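Long-range contacts in Fe(2+) transporter FeoB (PDB 3I8S), which transports ferrous iron in a GTP-driven uptake system, probably coupling GTP binding by its cytosolic N-terminal domain, the part described here, to channel opening: residues Gly112-Val117 / Asp164-Asn169; Arg131-Ala136 / Cys256-Asn261; Val175-Pro180 / Ala245-Gln250. One frame throughout, in Å; residues are numbered along the deposited sequence. Where two conformers were deposited one is given.

Contact 1 (Gly112-Val117 / Asp164-Asn169); sequences GIPCIV and DRYKAN
After helix 154-164 the backbone of 164-169 runs as an irregular loop obliquely past the start of strand 115-120, the touching parts pointing 135° apart and coming closest at P114 and A168, whose CA atoms lie 5.0 Å from each other. N169 supplies the polar grip. With CG beside its own backbone N (chi1 -49°), its carboxamide uses both ends on the I113-C115 backbone: OD1 takes the N-H of C115 on a lone pair, N to OD1 3.0 Å, while ND2 donates to I113 O at 2.7 Å. In the second bond ND2 stands above the plane of the I113 carbonyl, 53° out of it. Together the two bonds fix which way round the amide sits, and they straddle P114, which has no N-H to offer. This is a corner of the P-loop GTPase core: G112, at positive phi, closes helix 98-111 in a Schellman motif, and the strand that follows leads to the GTP-binding residues N120-D123. P114 CB meets the edge of the Y166 ring near its plane, 3.9 Å from CD2. At the root of the Y166 side chain, I116 CD1 comes within 4.4 Å of Y166 CB, and I116 also packs on L159, A162 and I163 of helix 154-164. A water donates to G112 O at 2.8 Å and accepts from the backbone N of N169, adding a bridge beside the carboxamide.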
ATOM      1  N   GLY A 112       4.990   4.520   4.827  1.00 28.83           N
ATOM      2  CA  GLY A 112       5.280   4.228   6.209  1.00 29.19           C
ATOM      3  C   GLY A 112       4.052   3.959   7.054  1.00 29.87           C
ATOM      4  O   GLY A 112       4.144   3.964   8.287  1.00 30.00           O
ATOM      5  N   ILE A 113       2.896   3.735   6.427  1.00 29.51           N
ATOM      6  CA  ILE A 113       1.675   3.503   7.220  1.00 29.78           C
ATOM      7  C   ILE A 113       1.726   2.052   7.743  1.00 28.20           C
ATOM      8  O   ILE A 113       2.101   1.171   6.963  1.00 26.88           O
ATOM      9  CB  ILE A 113       0.340   3.595   6.395  1.00 30.76           C
ATOM     10  CG1 ILE A 113       0.342   4.707   5.335  1.00 33.79           C
ATOM     11  CG2 ILE A 113      -0.836   3.671   7.371  1.00 30.78           C
ATOM     12  CD1 ILE A 113       0.492   6.050   5.853  1.00 34.01           C
ATOM     13  N   PRO A 114       1.415   1.805   9.047  1.00 28.17           N
ATOM     14  CA  PRO A 114       1.443   0.427   9.552  1.00 27.84           C
ATOM     15  C   PRO A 114       0.538  -0.463   8.695  1.00 27.17           C
ATOM     16  O   PRO A 114      -0.588  -0.090   8.417  1.00 25.38           O
ATOM     17  CB  PRO A 114       0.888   0.557  10.951  1.00 27.86           C
ATOM     18  CG  PRO A 114       1.316   1.905  11.348  1.00 28.87           C
ATOM     19  CD  PRO A 114       1.102   2.731  10.152  1.00 29.54           C
ATOM     20  N   CYS A 115       1.090  -1.593   8.237  0.50 26.39           N
ATOM     21  CA  CYS A 115       0.412  -2.525   7.326  0.50 26.89           C
ATOM     22  C   CYS A 115       0.470  -3.941   7.864  0.50 26.57           C
ATOM     23  O   CYS A 115       1.410  -4.318   8.596  0.50 26.30           O
ATOM     24  CB  CYS A 115       1.088  -2.523   5.944  0.50 27.12           C
ATOM     25  SG  CYS A 115       0.808  -1.073   4.923  0.50 27.76           S
ATOM     26  N   ILE A 116      -0.569  -4.702   7.543  1.00 25.89           N
ATOM     27  CA  ILE A 116      -0.558  -6.130   7.626  1.00 25.89           C
ATOM     28  C   ILE A 116      -0.901  -6.621   6.225  1.00 25.14           C
ATOM     29  O   ILE A 116      -1.917  -6.193   5.658  1.00 24.41           O
ATOM     30  CB  ILE A 116      -1.634  -6.644   8.602  1.00 25.52           C
ATOM     31  CG1 ILE A 116      -1.293  -6.208  10.049  1.00 27.50           C
ATOM     32  CG2 ILE A 116      -1.713  -8.185   8.496  1.00 25.79           C
ATOM     33  CD1 ILE A 116      -2.472  -6.276  10.954  1.00 26.22           C
ATOM     34  N   VAL A 117      -0.069  -7.489   5.643  1.00 24.44           N
ATOM     35  CA  VAL A 117      -0.461  -8.132   4.366  1.00 24.34           C
ATOM     36  C   VAL A 117      -1.304  -9.349   4.637  1.00 23.22           C
ATOM     37  O   VAL A 117      -0.893 -10.274   5.398  1.00 23.14           O
ATOM     38  CB  VAL A 117       0.752  -8.499   3.473  1.00 24.86           C
ATOM     39  CG1 VAL A 117       0.379  -9.417   2.337  1.00 24.62           C
ATOM     40  CG2 VAL A 117       1.456  -7.243   3.023  1.00 28.65           C
ATOM     41  N   ASP A 164      -4.260  -7.353  16.713  1.00 24.20           N
ATOM     42  CA  ASP A 164      -3.988  -7.119  18.146  1.00 25.05           C
ATOM     43  C   ASP A 164      -2.492  -6.912  18.497  1.00 25.49           C
ATOM     44  O   ASP A 164      -2.118  -6.517  19.610  1.00 27.91           O
ATOM     45  CB  ASP A 164      -4.608  -8.209  19.014  1.00 24.10           C
ATOM     46  CG  ASP A 164      -6.111  -8.069  19.149  1.00 24.13           C
ATOM     47  OD1 ASP A 164      -6.742  -9.009  19.617  1.00 26.35           O
ATOM     48  OD2 ASP A 164      -6.660  -7.001  18.813  1.00 29.68           O
ATOM     49  N   ARG A 165      -1.643  -7.246  17.555  1.00 25.52           N
ATOM     50  CA  ARG A 165      -0.233  -7.045  17.673  1.00 26.67           C
ATOM     51  C   ARG A 165       0.354  -5.984  16.725  1.00 26.04           C
ATOM     52  O   ARG A 165       1.583  -5.906  16.593  1.00 29.33           O
ATOM     53  CB  ARG A 165       0.422  -8.372  17.372  1.00 26.23           C
ATOM     54  CG  ARG A 165       0.129  -9.386  18.400  1.00 26.40           C
ATOM     55  CD  ARG A 165       0.862 -10.671  18.066  1.00 28.05           C
ATOM     56  NE  ARG A 165       0.747 -11.559  19.193  1.00 32.03           N
ATOM     57  CZ  ARG A 165       1.063 -12.846  19.175  1.00 29.78           C
ATOM     58  NH1 ARG A 165       1.527 -13.410  18.063  1.00 32.70           N
ATOM     59  NH2 ARG A 165       0.886 -13.544  20.256  1.00 25.18           N
ATOM     60  N   TYR A 166      -0.465  -5.144  16.133  1.00 27.97           N
ATOM     61  CA  TYR A 166       0.078  -4.345  15.030  0.50 27.83           C
ATOM     62  C   TYR A 166       1.077  -3.305  15.572  1.00 27.40           C
ATOM     63  O   TYR A 166       1.021  -2.873  16.694  1.00 26.86           O
ATOM     64  CB  TYR A 166      -0.993  -3.712  14.168  0.50 27.70           C
ATOM     65  CG  TYR A 166      -1.366  -2.347  14.608  0.50 27.20           C
ATOM     66  CD1 TYR A 166      -2.317  -2.162  15.598  0.50 26.49           C
ATOM     67  CD2 TYR A 166      -0.740  -1.222  14.066  0.50 27.80           C
ATOM     68  CE1 TYR A 166      -2.657  -0.891  16.027  0.50 27.33           C
ATOM     69  CE2 TYR A 166      -1.093   0.057  14.467  0.50 27.68           C
ATOM     70  CZ  TYR A 166      -2.047   0.213  15.461  0.50 28.01           C
ATOM     71  OH  TYR A 166      -2.399   1.477  15.891  0.50 26.81           O
ATOM     72  N   LYS A 167       2.049  -3.014  14.723  1.00 28.37           N
ATOM     73  CA  LYS A 167       3.193  -2.200  15.058  1.00 29.22           C
ATOM     74  C   LYS A 167       3.670  -1.479  13.818  1.00 28.30           C
ATOM     75  O   LYS A 167       3.215  -1.753  12.721  1.00 27.89           O
ATOM     76  CB  LYS A 167       4.323  -3.112  15.587  1.00 30.09           C
ATOM     77  CG  LYS A 167       4.654  -4.229  14.552  1.00 33.47           C
ATOM     78  CD  LYS A 167       5.685  -5.247  14.988  1.00 34.61           C
ATOM     79  CE  LYS A 167       5.680  -6.435  14.004  1.00 36.11           C
ATOM     80  NZ  LYS A 167       6.582  -7.481  14.562  1.00 39.42           N
ATOM     81  N   ALA A 168       4.666  -0.607  13.989  1.00 26.96           N
ATOM     82  CA  ALA A 168       5.227   0.063  12.863  1.00 27.33           C
ATOM     83  C   ALA A 168       5.910  -0.980  11.966  1.00 27.38           C
ATOM     84  O   ALA A 168       6.493  -1.958  12.465  1.00 28.45           O
ATOM     85  CB  ALA A 168       6.223   1.107  13.333  1.00 27.14           C
ATOM     86  N   ASN A 169       5.882  -0.742  10.674  1.00 26.68           N
ATOM     87  CA  ASN A 169       6.626  -1.565   9.741  1.00 26.89           C
ATOM     88  C   ASN A 169       8.103  -1.398  10.029  1.00 27.49           C
ATOM     89  O   ASN A 169       8.532  -0.359  10.535  1.00 24.23           O
ATOM     90  CB  ASN A 169       6.351  -1.140   8.332  1.00 28.27           C
ATOM     91  CG  ASN A 169       4.857  -0.996   8.038  1.00 30.52           C
ATOM     92  OD1 ASN A 169       4.020  -1.674   8.623  1.00 34.46           O
ATOM     93  ND2 ASN A 169       4.537  -0.088   7.162  1.00 28.83           N
TER
HETATM   94  O   HOH W   1       4.827   2.062  10.205  1.00 18.62           O
HETATM   95  O   HOH W   2       1.490  -4.327  11.880  1.00 34.47           O

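Contact 2 (Arg131-Ala136 / Cys256-Asn261); sequences RIEIDA and CDVVSN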
ATOM      1  N   ARG A 131       4.503 -21.885  -4.760  1.00 32.65           N
ATOM      2  CA  ARG A 131       4.528 -21.773  -3.300  1.00 33.02           C
ATOM      3  C   ARG A 131       5.201 -20.448  -2.938  1.00 31.90           C
ATOM      4  O   ARG A 131       6.201 -20.064  -3.554  1.00 31.24           O
ATOM      5  CB  ARG A 131       5.302 -22.929  -2.646  1.00 33.83           C
ATOM      6  CG  ARG A 131       5.218 -22.926  -1.080  1.00 34.32           C
ATOM      7  CD  ARG A 131       6.212 -23.909  -0.385  1.00 38.02           C
ATOM      8  NE  ARG A 131       5.903 -24.123   1.051  1.00 40.96           N
ATOM      9  CZ  ARG A 131       6.119 -23.234   2.036  1.00 43.85           C
ATOM     10  NH1 ARG A 131       6.664 -22.044   1.780  1.00 44.40           N
ATOM     11  NH2 ARG A 131       5.790 -23.539   3.295  1.00 44.44           N
ATOM     12  N   ILE A 132       4.608 -19.748  -1.981  1.00 31.02           N
ATOM     13  CA  ILE A 132       5.140 -18.492  -1.447  1.00 30.89           C
ATOM     14  C   ILE A 132       5.815 -18.756  -0.086  1.00 30.46           C
ATOM     15  O   ILE A 132       5.193 -19.333   0.841  1.00 29.66           O
ATOM     16  CB  ILE A 132       4.048 -17.430  -1.245  1.00 30.57           C
ATOM     17  CG1 ILE A 132       3.299 -17.132  -2.565  1.00 32.34           C
ATOM     18  CG2 ILE A 132       4.648 -16.121  -0.730  1.00 30.32           C
ATOM     19  CD1 ILE A 132       4.166 -16.784  -3.707  1.00 31.73           C
ATOM     20  N   GLU A 133       7.076 -18.330   0.026  1.00 28.52           N
ATOM     21  CA  GLU A 133       7.788 -18.363   1.291  1.00 29.34           C
ATOM     22  C   GLU A 133       7.351 -17.173   2.128  1.00 27.99           C
ATOM     23  O   GLU A 133       7.804 -16.032   1.921  1.00 26.36           O
ATOM     24  CB  GLU A 133       9.269 -18.252   1.069  1.00 29.18           C
ATOM     25  CG  GLU A 133       9.931 -19.496   0.638  1.00 32.96           C
ATOM     26  CD  GLU A 133      11.404 -19.428   0.962  1.00 33.21           C
ATOM     27  OE1 GLU A 133      11.955 -18.301   0.833  1.00 38.58           O
ATOM     28  OE2 GLU A 133      11.994 -20.459   1.373  1.00 41.85           O
ATOM     29  N   ILE A 134       6.459 -17.433   3.063  1.00 27.38           N
ATOM     30  CA  ILE A 134       5.746 -16.334   3.717  1.00 27.45           C
ATOM     31  C   ILE A 134       6.683 -15.483   4.590  1.00 26.67           C
ATOM     32  O   ILE A 134       6.672 -14.226   4.541  1.00 25.63           O
ATOM     33  CB  ILE A 134       4.555 -16.891   4.522  1.00 28.03           C
ATOM     34  CG1 ILE A 134       3.439 -17.318   3.559  1.00 30.02           C
ATOM     35  CG2 ILE A 134       4.000 -15.870   5.483  1.00 28.11           C
ATOM     36  CD1 ILE A 134       2.657 -18.437   4.121  1.00 30.36           C
ATOM     37  N   ASP A 135       7.506 -16.147   5.385  1.00 26.12           N
ATOM     38  CA  ASP A 135       8.432 -15.390   6.243  1.00 26.71           C
ATOM     39  C   ASP A 135       9.514 -14.651   5.492  1.00 26.28           C
ATOM     40  O   ASP A 135       9.898 -13.547   5.890  1.00 26.74           O
ATOM     41  CB  ASP A 135       9.037 -16.276   7.321  1.00 28.23           C
ATOM     42  CG  ASP A 135       8.550 -15.889   8.666  1.00 31.28           C
ATOM     43  OD1 ASP A 135       7.413 -15.354   8.683  1.00 40.99           O
ATOM     44  OD2 ASP A 135       9.305 -16.045   9.657  1.00 40.09           O
ATOM     45  N   ALA A 136      10.013 -15.251   4.413  1.00 24.44           N
ATOM     46  CA  ALA A 136      10.911 -14.566   3.514  1.00 24.05           C
ATOM     47  C   ALA A 136      10.277 -13.261   2.959  1.00 23.26           C
ATOM     48  O   ALA A 136      10.923 -12.214   2.867  1.00 23.55           O
ATOM     49  CB  ALA A 136      11.335 -15.491   2.358  1.00 22.85           C
ATOM     50  N   CYS A 256      10.448 -11.315  -5.440  1.00 19.92           N
ATOM     51  CA  CYS A 256       9.739 -12.423  -5.990  1.00 21.26           C
ATOM     52  C   CYS A 256      10.630 -13.584  -6.388  1.00 20.80           C
ATOM     53  O   CYS A 256      10.201 -14.734  -6.295  1.00 20.07           O
ATOM     54  CB  CYS A 256       8.877 -11.986  -7.147  1.00 21.15           C
ATOM     55  SG  CYS A 256       7.511 -11.030  -6.567  1.00 26.04           S
ATOM     56  N   ASP A 257      11.858 -13.292  -6.787  1.00 20.34           N
ATOM     57  CA  ASP A 257      12.831 -14.331  -7.104  1.00 21.12           C
ATOM     58  C   ASP A 257      13.106 -15.249  -5.912  1.00 20.58           C
ATOM     59  O   ASP A 257      13.344 -16.413  -6.104  1.00 19.48           O
ATOM     60  CB  ASP A 257      14.174 -13.747  -7.541  1.00 21.68           C
ATOM     61  CG  ASP A 257      14.174 -13.262  -8.983  1.00 25.35           C
ATOM     62  OD1 ASP A 257      13.170 -13.500  -9.693  1.00 24.44           O
ATOM     63  OD2 ASP A 257      15.196 -12.633  -9.391  1.00 28.94           O
ATOM     64  N   VAL A 258      13.090 -14.695  -4.705  1.00 20.35           N
ATOM     65  CA  VAL A 258      13.320 -15.446  -3.483  1.00 21.47           C
ATOM     66  C   VAL A 258      12.059 -16.115  -2.963  1.00 21.34           C
ATOM     67  O   VAL A 258      12.058 -17.286  -2.579  1.00 20.66           O
ATOM     68  CB  VAL A 258      13.869 -14.507  -2.380  1.00 21.03           C
ATOM     69  CG1 VAL A 258      13.980 -15.237  -1.053  1.00 22.57           C
ATOM     70  CG2 VAL A 258      15.260 -13.934  -2.798  1.00 21.28           C
ATOM     71  N   VAL A 259      10.984 -15.338  -2.954  1.00 23.09           N
ATOM     72  CA  VAL A 259       9.747 -15.668  -2.262  1.00 24.52           C
ATOM     73  C   VAL A 259       8.808 -16.625  -3.007  1.00 25.19           C
ATOM     74  O   VAL A 259       8.099 -17.401  -2.373  1.00 23.63           O
ATOM     75  CB  VAL A 259       9.048 -14.322  -1.931  1.00 24.91           C
ATOM     76  CG1 VAL A 259       7.591 -14.434  -1.697  1.00 27.73           C
ATOM     77  CG2 VAL A 259       9.852 -13.650  -0.768  1.00 25.72           C
ATOM     78  N   SER A 260       8.794 -16.539  -4.336  1.00 27.01           N
ATOM     79  CA  SER A 260       7.906 -17.347  -5.164  1.00 28.67           C
ATOM     80  C   SER A 260       8.713 -18.421  -5.853  1.00 30.54           C
ATOM     81  O   SER A 260       9.674 -18.117  -6.559  1.00 31.86           O
ATOM     82  CB  SER A 260       7.174 -16.468  -6.169  1.00 29.12           C
ATOM     83  OG  SER A 260       6.300 -17.260  -6.968  1.00 30.71           O
ATOM     84  N   ASN A 261       8.356 -19.677  -5.580  1.00 31.60           N
ATOM     85  CA  ASN A 261       9.096 -20.841  -6.036  1.00 32.77           C
ATOM     86  C   ASN A 261       8.156 -21.776  -6.768  1.00 33.43           C
ATOM     87  O   ASN A 261       6.952 -21.723  -6.555  1.00 32.57           O
ATOM     88  CB  ASN A 261       9.638 -21.631  -4.841  1.00 33.47           C
ATOM     89  CG  ASN A 261      10.762 -20.932  -4.097  1.00 34.37           C
ATOM     90  OD1 ASN A 261      11.718 -21.590  -3.689  1.00 40.00           O
ATOM     91  ND2 ASN A 261      10.629 -19.636  -3.853  1.00 37.46           N
TER
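V259 is the bump here, and I132 and A136 line the hollow that receives it. Its two methyls split the work: CG1, anti to the backbone N, crosses obliquely to I132 CG2 at 3.5 Å, while CG2 turns to the first turn of helix 134-141 and touches A136 CB at 3.9 Å. L98 and L137 add to the surroundings of V259. I132 answers with both branches, for its other branch ends in CD1, 3.9 Å from S260 CB, on the side of the small ribbon that I132 and S260 share. An alanine at I132 would take away both CG2 and CD1, and would probably leave V259 and S260 loosely packed against the strand. Nearby, E133, extended beyond CG, crosses V258 obliquely, its OE1 4.1 Å from V258 CG1.

The backbone sets the register. R131 and N261 form a hydrogen-bonded antiparallel pair, R131 N to N261 O and N261 N to R131 O both at 3.0 Å, and I132 faces S260 as the non-hydrogen-bonded pair. Next, V259 O accepts E133 N at 2.8 Å in a nearly straight bond, although V259 still belongs to its helix. N261 folds its amide back, ND2 giving a bond to V258 O from above the carbonyl plane. The result is a two-stranded antiparallel ribbon of strands 130-132 and 260-262, by which the chain leaving helix 240-259 of the helical domain is stitched onto the GTPase domain, just before E133 takes the N-cap position of helix 134-141.

Contact 3 (Val175-Pro180 / Ala245-Gln250); sequences VHYAQP and ADARYQ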
ATOM      1  N   VAL A 175      12.964  -0.042  -1.863  1.00 29.70           N
ATOM      2  CA  VAL A 175      13.374   0.381  -3.186  1.00 28.58           C
ATOM      3  C   VAL A 175      14.674   1.137  -3.056  1.00 28.76           C
ATOM      4  O   VAL A 175      14.860   1.945  -2.138  1.00 29.21           O
ATOM      5  CB  VAL A 175      12.273   1.214  -3.874  1.00 29.11           C
ATOM      6  CG1 VAL A 175      12.731   1.623  -5.266  1.00 26.69           C
ATOM      7  CG2 VAL A 175      11.000   0.385  -3.949  1.00 26.35           C
ATOM      8  N   HIS A 176      15.597   0.853  -3.960  1.00 27.69           N
ATOM      9  CA  HIS A 176      16.896   1.502  -3.950  1.00 27.73           C
ATOM     10  C   HIS A 176      16.979   2.514  -5.071  1.00 27.61           C
ATOM     11  O   HIS A 176      17.484   2.227  -6.163  1.00 27.37           O
ATOM     12  CB  HIS A 176      18.055   0.495  -4.049  1.00 27.93           C
ATOM     13  CG  HIS A 176      19.368   1.083  -3.651  1.00 27.84           C
ATOM     14  ND1 HIS A 176      19.810   1.098  -2.348  1.00 31.64           N
ATOM     15  CD2 HIS A 176      20.310   1.726  -4.375  1.00 29.32           C
ATOM     16  CE1 HIS A 176      20.975   1.712  -2.285  1.00 30.42           C
ATOM     17  NE2 HIS A 176      21.306   2.098  -3.505  1.00 31.00           N
ATOM     18  N   TYR A 177      16.488   3.717  -4.788  1.00 26.75           N
ATOM     19  CA  TYR A 177      16.509   4.791  -5.765  1.00 26.46           C
ATOM     20  C   TYR A 177      17.882   5.410  -5.913  1.00 25.97           C
ATOM     21  O   TYR A 177      18.638   5.515  -4.931  1.00 24.48           O
ATOM     22  CB  TYR A 177      15.554   5.905  -5.355  1.00 26.87           C
ATOM     23  CG  TYR A 177      14.117   5.503  -5.224  1.00 27.13           C
ATOM     24  CD1 TYR A 177      13.533   5.314  -3.976  1.00 28.35           C
ATOM     25  CD2 TYR A 177      13.335   5.281  -6.357  1.00 25.84           C
ATOM     26  CE1 TYR A 177      12.182   4.962  -3.878  1.00 27.88           C
ATOM     27  CE2 TYR A 177      12.007   4.940  -6.265  1.00 28.71           C
ATOM     28  CZ  TYR A 177      11.441   4.784  -5.009  1.00 28.47           C
ATOM     29  OH  TYR A 177      10.133   4.451  -4.952  1.00 28.95           O
ATOM     30  N   ALA A 178      18.181   5.851  -7.141  1.00 26.29           N
ATOM     31  CA  ALA A 178      19.423   6.598  -7.455  1.00 26.18           C
ATOM     32  C   ALA A 178      19.533   7.826  -6.547  1.00 26.36           C
ATOM     33  O   ALA A 178      18.505   8.490  -6.284  1.00 26.26           O
ATOM     34  CB  ALA A 178      19.464   7.000  -8.948  1.00 26.75           C
ATOM     35  N   GLN A 179      20.730   8.096  -6.023  1.00 26.22           N
ATOM     36  CA  GLN A 179      20.896   9.173  -5.006  1.00 26.62           C
ATOM     37  C   GLN A 179      20.401  10.559  -5.491  1.00 25.75           C
ATOM     38  O   GLN A 179      19.827  11.317  -4.703  1.00 24.83           O
ATOM     39  CB  GLN A 179      22.327   9.282  -4.506  1.00 27.53           C
ATOM     40  CG  GLN A 179      22.473  10.154  -3.230  1.00 28.17           C
ATOM     41  CD  GLN A 179      21.729   9.580  -2.037  1.00 32.82           C
ATOM     42  OE1 GLN A 179      21.915   8.415  -1.696  1.00 35.39           O
ATOM     43  NE2 GLN A 179      20.852  10.388  -1.411  1.00 34.46           N
ATOM     44  N   PRO A 180      20.616  10.905  -6.770  1.00 24.58           N
ATOM     45  CA  PRO A 180      20.078  12.231  -7.141  1.00 24.94           C
ATOM     46  C   PRO A 180      18.548  12.322  -6.967  1.00 24.68           C
ATOM     47  O   PRO A 180      18.039  13.370  -6.553  1.00 23.80           O
ATOM     48  CB  PRO A 180      20.515  12.383  -8.611  1.00 24.19           C
ATOM     49  CG  PRO A 180      21.655  11.494  -8.759  1.00 25.07           C
ATOM     50  CD  PRO A 180      21.329  10.303  -7.900  1.00 25.60           C
ATOM     51  N   ALA A 245      10.443   4.430 -11.572  1.00 28.36           N
ATOM     52  CA  ALA A 245       9.624   3.231 -11.822  1.00 28.34           C
ATOM     53  C   ALA A 245      10.469   1.967 -11.858  1.00 28.46           C
ATOM     54  O   ALA A 245      10.085   0.955 -11.251  1.00 28.18           O
ATOM     55  CB  ALA A 245       8.807   3.390 -13.119  1.00 28.78           C
ATOM     56  N   ASP A 246      11.629   2.037 -12.521  1.00 27.73           N
ATOM     57  CA  ASP A 246      12.495   0.879 -12.727  1.00 28.10           C
ATOM     58  C   ASP A 246      13.046   0.396 -11.367  1.00 26.83           C
ATOM     59  O   ASP A 246      13.098  -0.802 -11.113  1.00 26.90           O
ATOM     60  CB  ASP A 246      13.634   1.199 -13.725  1.00 29.03           C
ATOM     61  CG  ASP A 246      13.203   1.056 -15.208  1.00 34.30           C
ATOM     62  OD1 ASP A 246      12.175   0.400 -15.498  1.00 40.65           O
ATOM     63  OD2 ASP A 246      13.912   1.584 -16.106  1.00 41.96           O
ATOM     64  N   ALA A 247      13.414   1.334 -10.490  1.00 25.83           N
ATOM     65  CA  ALA A 247      13.868   0.977  -9.126  1.00 25.85           C
ATOM     66  C   ALA A 247      12.785   0.132  -8.424  1.00 25.35           C
ATOM     67  O   ALA A 247      13.079  -0.885  -7.803  1.00 22.58           O
ATOM     68  CB  ALA A 247      14.201   2.218  -8.293  1.00 26.09           C
ATOM     69  N   ARG A 248      11.528   0.555  -8.549  1.00 23.93           N
ATOM     70  CA  ARG A 248      10.411  -0.176  -7.920  1.00 24.92           C
ATOM     71  C   ARG A 248      10.259  -1.566  -8.467  1.00 22.93           C
ATOM     72  O   ARG A 248      10.223  -2.532  -7.710  1.00 22.28           O
ATOM     73  CB  ARG A 248       9.096   0.608  -8.041  1.00 24.86           C
ATOM     74  CG  ARG A 248       9.134   1.862  -7.235  1.00 25.02           C
ATOM     75  CD  ARG A 248       7.990   2.832  -7.587  1.00 27.29           C
ATOM     76  NE  ARG A 248       8.125   4.053  -6.818  1.00 27.74           N
ATOM     77  CZ  ARG A 248       7.373   5.135  -7.025  1.00 32.90           C
ATOM     78  NH1 ARG A 248       6.456   5.125  -7.977  1.00 32.38           N
ATOM     79  NH2 ARG A 248       7.545   6.209  -6.281  1.00 33.13           N
ATOM     80  N   TYR A 249      10.232  -1.694  -9.785  1.00 23.81           N
ATOM     81  CA  TYR A 249      10.097  -3.005 -10.377  1.00 24.05           C
ATOM     82  C   TYR A 249      11.307  -3.911 -10.077  1.00 23.73           C
ATOM     83  O   TYR A 249      11.149  -5.117  -9.849  1.00 22.67           O
ATOM     84  CB  TYR A 249       9.769  -2.857 -11.856  1.00 26.39           C
ATOM     85  CG  TYR A 249       8.324  -2.323 -12.073  1.00 26.95           C
ATOM     86  CD1 TYR A 249       7.217  -3.093 -11.720  1.00 29.70           C
ATOM     87  CD2 TYR A 249       8.081  -1.058 -12.593  1.00 30.17           C
ATOM     88  CE1 TYR A 249       5.892  -2.635 -11.921  1.00 30.19           C
ATOM     89  CE2 TYR A 249       6.763  -0.586 -12.808  1.00 29.10           C
ATOM     90  CZ  TYR A 249       5.662  -1.380 -12.470  1.00 29.83           C
ATOM     91  OH  TYR A 249       4.346  -0.907 -12.661  1.00 28.29           O
ATOM     92  N   GLN A 250      12.512  -3.341 -10.048  1.00 23.38           N
ATOM     93  CA  GLN A 250      13.719  -4.115  -9.709  0.50 23.04           C
ATOM     94  C   GLN A 250      13.567  -4.726  -8.321  1.00 23.65           C
ATOM     95  O   GLN A 250      13.876  -5.905  -8.072  1.00 21.68           O
ATOM     96  CB  GLN A 250      14.976  -3.233  -9.691  0.50 23.42           C
ATOM     97  CG  GLN A 250      16.260  -4.048  -9.408  0.50 22.41           C
ATOM     98  CD  GLN A 250      17.469  -3.201  -8.999  0.50 22.83           C
ATOM     99  OE1 GLN A 250      18.616  -3.632  -9.134  0.50 25.08           O
ATOM    100  NE2 GLN A 250      17.213  -2.028  -8.462  0.50 17.14           N
TER
HETATM  101  O   HOH W   3      15.301  -1.094  -6.178  1.00 19.83           O
HETATM  102  O   HOH W   4      18.014   0.452  -7.817  1.00 28.64           O
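Y177 and R248 both place CG beside the backbone N, anti to the carbonyl carbon (chi1 -60° and -67°), and R248 then stays extended from CG to NE, so that the phenol hydroxyl meets the NE edge of the guanidinium, the two side chains crossing obliquely beside helix 240-259. R248 NE donates to Y177 OH at 2.8 Å in an almost straight bond, with the oxygen lying in the guanidinium plane; NH2 adds a weak bond to the same OH at 3.4 Å. NE in turn sits at the edge of the Y177 ring, and the two flat groups stand 81° apart, so no stack forms between them. Y177 OH is also hydrogen-bonded to E110 OE2 of helix 98-111, while R248 NH1 makes a salt bridge with E210 and NH2 bonds to Q207. These partners hold the buried guanidinium in one rotation, and the carboxylate of E210 probably balances its charge.

Above the polar end the packing is tight. V175 CG1, anti to its backbone N, presses on A247 CB at 3.4 Å, closer than usual for two carbons, and also lies over one face of the Y177 ring, offset toward the rim. A247 CB touches the same ring at CD2, 3.7 Å away. A water accepts from H176 N and donates to A247 O at 2.8 Å, tying the loop backbone to the helix. This is part of the FeoB cytosolic helical domain: the lead-in to helix 179-191, with A178 as N-cap, is laid across the middle of the long helix 240-259.

In the fold
Going along the chain from the N terminus, 112-117 comes first, at the start of strand 115-120. Segment 131-136 follows before anything has closed. The chain then completes the GTPase core, and 164-169 closes contact 1, which lies wholly within it. Next come 175-180 and the helices of the helical domain, until 245-250 closes contact 3, holding the lead-in to helix 179-191 against helix 240-259. A little further along that helix, 256-261 closes contact 2. Contacts 1 and 2 therefore cross, contact 3 is nested inside the loop of contact 2, and contacts 1 and 3 follow in series. Contact 2 joins the two domains, while helix 240-259 serves contacts 2 and 3, whose centres are about 21 Å apart.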